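Local coordinates for dihydropyrimidinase (Brevibacillus agri, PDB 3SFW), which catalyses the reversible ring-opening hydrolysis of dihydropyrimidines at a two-zinc centre bridged by a carboxylated lysine, at residues T263-L275 with W287-W301. Numbering follows the deposited sequence.
Sequences TCPQYLVLDITAL and WSPPLREKWNQDVLW
Y267 reaches from the short helix 265-269 into the bend that leads from W287 to L291. Its CB lies 3.7 Å from L300 CD1; CG stands anti to the carbonyl carbon (chi1 -55°), which sends the ring away from helix 295-305 toward the prolines. Along the ring, CD2 meets L291 CD2 at 4.1 Å and CZ rests near P289 CG. At the tip, OH donates to P289 O over 2.6 Å, in the carbonyl plane and on a lone pair. The W287 ring stands at 90° to the phenol, and Q266 CG fills the angle between them, over the centre of one tyrosine face and toward the rim of one indole face. An alanine in place of Y267 would probably leave P289 O without this donor and open a gap where the ring now lies against L291, P289 and W287. The P289 side chain lies about 5 Å from a zinc ion and touches the zinc ligand H239. On the helix side, L268 CD2 sits over the five-membered ring of W301, 3.9 Å from its centroid, while water 1 links L268 O to the indole NE1. Q297, extended beyond CG, runs past L268 O and gives a weak bond from NE2 to L270 O (2.9 Å). Farther on, I272 N donates to R292 O, and D271 OD1 closes an Asx turn with T273 N. The contact belongs to the amidohydrolase barrel: helix 265-269 follows strand 258-263, and helix 295-305 precedes strand 311-312, which pairs in parallel with 258-263. Helix 243-254 packs on L300, helix 345-354 on L268 and W301, and helix 206-210 on I272 and L275.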
loop_
_atom_site.group_PDB
_atom_site.type_symbol
_atom_site.label_atom_id
_atom_site.label_comp_id
_atom_site.label_asym_id
_atom_site.label_seq_id
_atom_site.Cartn_x
_atom_site.Cartn_y
_atom_site.Cartn_z
ATOM N N THR A 263 -14.859 0.795 -16.563
ATOM C CA THR A 263 -15.961 0.129 -15.823
ATOM C C THR A 263 -17.255 0.274 -16.628
ATOM O O THR A 263 -17.204 0.701 -17.801
ATOM C CB THR A 263 -16.053 0.588 -14.361
ATOM O OG1 THR A 263 -16.929 -0.309 -13.630
ATOM C CG2 THR A 263 -16.542 2.052 -14.294
ATOM N N CYS A 264 -18.372 -0.201 -16.082
ATOM C CA CYS A 264 -19.600 -0.336 -16.855
ATOM C C CYS A 264 -20.747 0.115 -15.962
ATOM O O CYS A 264 -20.645 -0.013 -14.726
ATOM C CB CYS A 264 -19.837 -1.806 -17.240
ATOM S SG CYS A 264 -18.432 -2.615 -18.101
ATOM N N PRO A 265 -21.869 0.563 -16.567
ATOM C CA PRO A 265 -22.946 1.110 -15.757
ATOM C C PRO A 265 -23.469 0.091 -14.740
ATOM O O PRO A 265 -23.841 0.473 -13.632
ATOM C CB PRO A 265 -24.041 1.414 -16.780
ATOM C CG PRO A 265 -23.300 1.642 -18.080
ATOM C CD PRO A 265 -22.113 0.709 -18.015
ATOM N N GLN A 266 -23.544 -1.183 -15.130
ATOM C CA GLN A 266 -24.079 -2.232 -14.201
ATOM C C GLN A 266 -23.298 -2.336 -12.899
ATOM O O GLN A 266 -23.874 -2.597 -11.837
ATOM C CB GLN A 266 -24.215 -3.611 -14.893
ATOM C CG GLN A 266 -22.898 -4.199 -15.541
ATOM C CD GLN A 266 -22.674 -3.641 -16.957
ATOM O OE1 GLN A 266 -23.001 -2.482 -17.235
ATOM N NE2 GLN A 266 -22.093 -4.444 -17.830
ATOM N N TYR A 267 -22.002 -2.037 -12.938
ATOM C CA TYR A 267 -21.198 -2.156 -11.712
ATOM C C TYR A 267 -21.261 -0.884 -10.879
ATOM O O TYR A 267 -20.889 -0.899 -9.730
ATOM C CB TYR A 267 -19.745 -2.558 -12.029
ATOM C CG TYR A 267 -19.694 -3.827 -12.851
ATOM C CD1 TYR A 267 -19.232 -3.813 -14.176
ATOM C CD2 TYR A 267 -20.138 -5.050 -12.295
ATOM C CE1 TYR A 267 -19.229 -4.972 -14.960
ATOM C CE2 TYR A 267 -20.101 -6.220 -13.050
ATOM C CZ TYR A 267 -19.648 -6.182 -14.378
ATOM O OH TYR A 267 -19.615 -7.367 -15.105
ATOM N N LEU A 268 -21.735 0.211 -11.492
ATOM C CA LEU A 268 -21.903 1.491 -10.808
ATOM C C LEU A 268 -23.212 1.601 -10.020
ATOM O O LEU A 268 -23.241 2.254 -8.986
ATOM C CB LEU A 268 -21.732 2.701 -11.761
ATOM C CG LEU A 268 -20.327 2.799 -12.393
ATOM C CD1 LEU A 268 -20.365 3.856 -13.573
ATOM C CD2 LEU A 268 -19.290 3.173 -11.315
ATOM N N VAL A 269 -24.278 0.987 -10.529
ATOM C CA VAL A 269 -25.617 1.285 -10.069
ATOM C C VAL A 269 -26.389 0.023 -9.661
ATOM O O VAL A 269 -27.492 0.150 -9.117
ATOM C CB VAL A 269 -26.431 2.136 -11.134
ATOM C CG1 VAL A 269 -26.875 1.297 -12.367
ATOM C CG2 VAL A 269 -27.639 2.762 -10.536
ATOM N N LEU A 270 -25.845 -1.150 -9.970
ATOM C CA LEU A 270 -26.467 -2.425 -9.559
ATOM C C LEU A 270 -25.570 -3.218 -8.648
ATOM O O LEU A 270 -24.369 -2.984 -8.602
ATOM C CB LEU A 270 -26.832 -3.297 -10.777
ATOM C CG LEU A 270 -27.776 -2.681 -11.821
ATOM C CD1 LEU A 270 -27.938 -3.642 -13.021
ATOM C CD2 LEU A 270 -29.171 -2.407 -11.243
ATOM N N ASP A 271 -26.174 -4.055 -7.775
ATOM C CA ASP A 271 -25.376 -4.780 -6.784
ATOM C C ASP A 271 -25.827 -6.235 -6.657
ATOM O O ASP A 271 -26.840 -6.609 -7.246
ATOM C CB ASP A 271 -25.370 -4.061 -5.419
ATOM C CG ASP A 271 -26.671 -4.206 -4.670
ATOM O OD1 ASP A 271 -26.884 -5.261 -4.048
ATOM O OD2 ASP A 271 -27.477 -3.283 -4.727
ATOM N N ILE A 272 -25.022 -7.043 -5.958
ATOM C CA ILE A 272 -25.107 -8.490 -5.977
ATOM C C ILE A 272 -26.519 -8.918 -5.530
ATOM O O ILE A 272 -26.988 -9.973 -5.910
ATOM C CB ILE A 272 -24.055 -9.081 -5.013
ATOM C CG1 ILE A 272 -23.984 -10.614 -5.119
ATOM C CG2 ILE A 272 -24.275 -8.593 -3.527
ATOM C CD1 ILE A 272 -22.861 -11.222 -4.256
ATOM N N THR A 273 -27.208 -8.089 -4.741
ATOM C CA THR A 273 -28.569 -8.480 -4.326
ATOM C C THR A 273 -29.573 -8.679 -5.485
ATOM O O THR A 273 -30.601 -9.364 -5.322
ATOM C CB THR A 273 -29.206 -7.530 -3.244
ATOM O OG1 THR A 273 -29.354 -6.204 -3.768
ATOM C CG2 THR A 273 -28.362 -7.523 -1.954
ATOM N N ALA A 274 -29.310 -8.082 -6.647
ATOM C CA ALA A 274 -30.245 -8.226 -7.782
ATOM C C ALA A 274 -30.337 -9.716 -8.203
ATOM O O ALA A 274 -31.320 -10.133 -8.821
ATOM C CB ALA A 274 -29.802 -7.362 -8.984
ATOM N N LEU A 275 -29.273 -10.470 -7.948
ATOM C CA LEU A 275 -29.233 -11.853 -8.410
ATOM C C LEU A 275 -30.126 -12.730 -7.545
ATOM O O LEU A 275 -30.306 -13.918 -7.857
ATOM C CB LEU A 275 -27.808 -12.420 -8.391
ATOM C CG LEU A 275 -27.130 -11.988 -9.707
ATOM C CD1 LEU A 275 -26.197 -10.846 -9.389
ATOM C CD2 LEU A 275 -26.383 -13.109 -10.381
ATOM N N TRP A 287 -24.093 -11.941 -15.500
ATOM C CA TRP A 287 -23.028 -11.511 -16.444
ATOM C C TRP A 287 -21.768 -11.531 -15.609
ATOM O O TRP A 287 -21.842 -11.722 -14.380
ATOM C CB TRP A 287 -23.275 -10.088 -16.989
ATOM C CG TRP A 287 -23.686 -9.074 -15.940
ATOM C CD1 TRP A 287 -22.912 -8.572 -14.940
ATOM C CD2 TRP A 287 -24.947 -8.372 -15.885
ATOM N NE1 TRP A 287 -23.633 -7.591 -14.234
ATOM C CE2 TRP A 287 -24.879 -7.468 -14.802
ATOM C CE3 TRP A 287 -26.155 -8.472 -16.626
ATOM C CZ2 TRP A 287 -25.978 -6.654 -14.432
ATOM C CZ3 TRP A 287 -27.204 -7.618 -16.320
ATOM C CH2 TRP A 287 -27.096 -6.687 -15.258
ATOM N N SER A 288 -20.599 -11.434 -16.256
ATOM C CA SER A 288 -19.341 -11.688 -15.527
ATOM C C SER A 288 -18.381 -10.558 -15.842
ATOM O O SER A 288 -18.413 -10.066 -16.943
ATOM C CB SER A 288 -18.707 -12.998 -15.995
ATOM O OG SER A 288 -19.588 -14.092 -15.709
ATOM N N PRO A 289 -17.583 -10.108 -14.869
ATOM C CA PRO A 289 -17.636 -10.444 -13.444
ATOM C C PRO A 289 -18.986 -10.165 -12.876
ATOM O O PRO A 289 -19.758 -9.387 -13.421
ATOM C CB PRO A 289 -16.603 -9.501 -12.805
ATOM C CG PRO A 289 -16.453 -8.376 -13.799
ATOM C CD PRO A 289 -16.601 -9.030 -15.138
ATOM N N PRO A 290 -19.324 -10.873 -11.783
ATOM C CA PRO A 290 -20.696 -10.726 -11.285
ATOM C C PRO A 290 -20.902 -9.371 -10.613
ATOM O O PRO A 290 -19.949 -8.728 -10.167
ATOM C CB PRO A 290 -20.794 -11.855 -10.241
ATOM C CG PRO A 290 -19.354 -12.019 -9.721
ATOM C CD PRO A 290 -18.464 -11.719 -10.952
ATOM N N LEU A 291 -22.154 -9.015 -10.393
ATOM C CA LEU A 291 -22.485 -7.871 -9.533
ATOM C C LEU A 291 -21.892 -8.088 -8.139
ATOM O O LEU A 291 -21.721 -9.242 -7.714
ATOM C CB LEU A 291 -24.020 -7.732 -9.470
ATOM C CG LEU A 291 -24.650 -7.271 -10.779
ATOM C CD1 LEU A 291 -26.180 -7.116 -10.604
ATOM C CD2 LEU A 291 -24.041 -5.918 -11.208
ATOM N N ARG A 292 -21.541 -6.983 -7.472
ATOM C CA ARG A 292 -20.708 -6.970 -6.263
ATOM C C ARG A 292 -21.501 -6.376 -5.098
ATOM O O ARG A 292 -22.537 -5.703 -5.286
ATOM C CB ARG A 292 -19.462 -6.087 -6.485
ATOM C CG ARG A 292 -18.611 -6.518 -7.694
ATOM C CD ARG A 292 -18.189 -8.031 -7.515
ATOM N NE ARG A 292 -17.071 -8.403 -8.420
ATOM C CZ ARG A 292 -16.567 -9.635 -8.502
ATOM N NH1 ARG A 292 -17.033 -10.621 -7.703
ATOM N NH2 ARG A 292 -15.540 -9.884 -9.313
ATOM N N GLU A 293 -20.968 -6.548 -3.905
ATOM C CA GLU A 293 -21.528 -5.866 -2.725
ATOM C C GLU A 293 -21.555 -4.372 -3.022
ATOM O O GLU A 293 -20.618 -3.837 -3.603
ATOM C CB GLU A 293 -20.655 -6.146 -1.511
ATOM C CG GLU A 293 -20.783 -7.587 -1.024
ATOM C CD GLU A 293 -19.802 -7.961 0.109
ATOM O OE1 GLU A 293 -18.750 -7.306 0.309
ATOM O OE2 GLU A 293 -19.945 -9.088 0.615
ATOM N N LYS A 294 -22.622 -3.701 -2.619
ATOM C CA LYS A 294 -22.898 -2.362 -3.102
ATOM C C LYS A 294 -21.761 -1.379 -2.759
ATOM O O LYS A 294 -21.552 -0.403 -3.492
ATOM C CB LYS A 294 -24.215 -1.870 -2.485
ATOM C CG LYS A 294 -24.685 -0.521 -3.060
ATOM C CD LYS A 294 -26.119 -0.211 -2.593
ATOM C CE LYS A 294 -26.466 1.255 -2.907
ATOM N NZ LYS A 294 -26.530 1.524 -4.424
ATOM N N TRP A 295 -21.067 -1.594 -1.643
ATOM C CA TRP A 295 -19.973 -0.665 -1.272
ATOM C C TRP A 295 -18.910 -0.509 -2.377
ATOM O O TRP A 295 -18.226 0.533 -2.434
ATOM C CB TRP A 295 -19.283 -1.060 0.053
ATOM C CG TRP A 295 -18.479 -2.323 -0.003
ATOM C CD1 TRP A 295 -18.924 -3.579 0.283
ATOM C CD2 TRP A 295 -17.089 -2.448 -0.316
ATOM N NE1 TRP A 295 -17.879 -4.482 0.189
ATOM C CE2 TRP A 295 -16.757 -3.817 -0.214
ATOM C CE3 TRP A 295 -16.097 -1.547 -0.719
ATOM C CZ2 TRP A 295 -15.475 -4.297 -0.467
ATOM C CZ3 TRP A 295 -14.801 -2.030 -0.907
ATOM C CH2 TRP A 295 -14.513 -3.383 -0.815
ATOM N N ASN A 296 -18.760 -1.521 -3.245
ATOM C CA ASN A 296 -17.796 -1.407 -4.352
ATOM C C ASN A 296 -18.108 -0.253 -5.298
ATOM O O ASN A 296 -17.197 0.284 -5.941
ATOM C CB ASN A 296 -17.656 -2.718 -5.138
ATOM C CG ASN A 296 -16.937 -3.765 -4.360
ATOM O OD1 ASN A 296 -15.697 -3.786 -4.320
ATOM N ND2 ASN A 296 -17.705 -4.619 -3.644
ATOM N N GLN A 297 -19.396 0.114 -5.414
ATOM C CA GLN A 297 -19.806 1.111 -6.428
ATOM C C GLN A 297 -19.070 2.407 -6.160
ATOM O O GLN A 297 -18.576 3.059 -7.103
ATOM C CB GLN A 297 -21.308 1.384 -6.341
ATOM C CG GLN A 297 -22.142 0.135 -6.736
ATOM C CD GLN A 297 -23.606 0.335 -6.463
ATOM O OE1 GLN A 297 -24.007 1.334 -5.831
ATOM N NE2 GLN A 297 -24.432 -0.595 -6.953
ATOM N N ASP A 298 -19.069 2.851 -4.895
ATOM C CA ASP A 298 -18.457 4.172 -4.650
ATOM C C ASP A 298 -16.949 4.199 -4.900
ATOM O O ASP A 298 -16.387 5.262 -5.248
ATOM C CB ASP A 298 -18.817 4.764 -3.280
ATOM C CG ASP A 298 -20.175 5.512 -3.307
ATOM O OD1 ASP A 298 -20.795 5.591 -2.230
ATOM O OD2 ASP A 298 -20.641 5.992 -4.391
ATOM N N VAL A 299 -16.299 3.059 -4.680
ATOM C CA VAL A 299 -14.879 2.943 -5.026
ATOM C C VAL A 299 -14.686 3.097 -6.556
ATOM O O VAL A 299 -13.762 3.786 -7.000
ATOM C CB VAL A 299 -14.289 1.624 -4.530
ATOM C CG1 VAL A 299 -12.744 1.551 -4.850
ATOM C CG2 VAL A 299 -14.466 1.477 -2.971
ATOM N N LEU A 300 -15.567 2.483 -7.352
ATOM C CA LEU A 300 -15.543 2.720 -8.833
ATOM C C LEU A 300 -15.780 4.205 -9.228
ATOM O O LEU A 300 -15.052 4.777 -10.070
ATOM C CB LEU A 300 -16.576 1.829 -9.550
ATOM C CG LEU A 300 -16.333 0.327 -9.379
ATOM C CD1 LEU A 300 -17.541 -0.418 -9.933
ATOM C CD2 LEU A 300 -15.044 -0.163 -10.088
ATOM N N TRP A 301 -16.758 4.844 -8.593
ATOM C CA TRP A 301 -17.037 6.237 -8.891
ATOM C C TRP A 301 -15.839 7.085 -8.516
ATOM O O TRP A 301 -15.455 7.952 -9.291
ATOM C CB TRP A 301 -18.260 6.756 -8.096
ATOM C CG TRP A 301 -19.643 6.351 -8.684
ATOM C CD1 TRP A 301 -20.638 5.612 -8.051
ATOM C CD2 TRP A 301 -20.175 6.752 -9.927
ATOM N NE1 TRP A 301 -21.752 5.533 -8.864
ATOM C CE2 TRP A 301 -21.486 6.215 -10.031
ATOM C CE3 TRP A 301 -19.680 7.536 -10.992
ATOM C CZ2 TRP A 301 -22.299 6.463 -11.122
ATOM C CZ3 TRP A 301 -20.479 7.724 -12.091
ATOM C CH2 TRP A 301 -21.776 7.220 -12.143
HETATM O O HOH W 1 -23.904 4.259 -7.283
HETATM O O HOH W 2 -27.218 -0.947 -5.994
HETATM O O HOH W 3 -21.823 -4.472 -8.875
HETATM O O HOH W 4 -25.036 -5.260 -1.839
#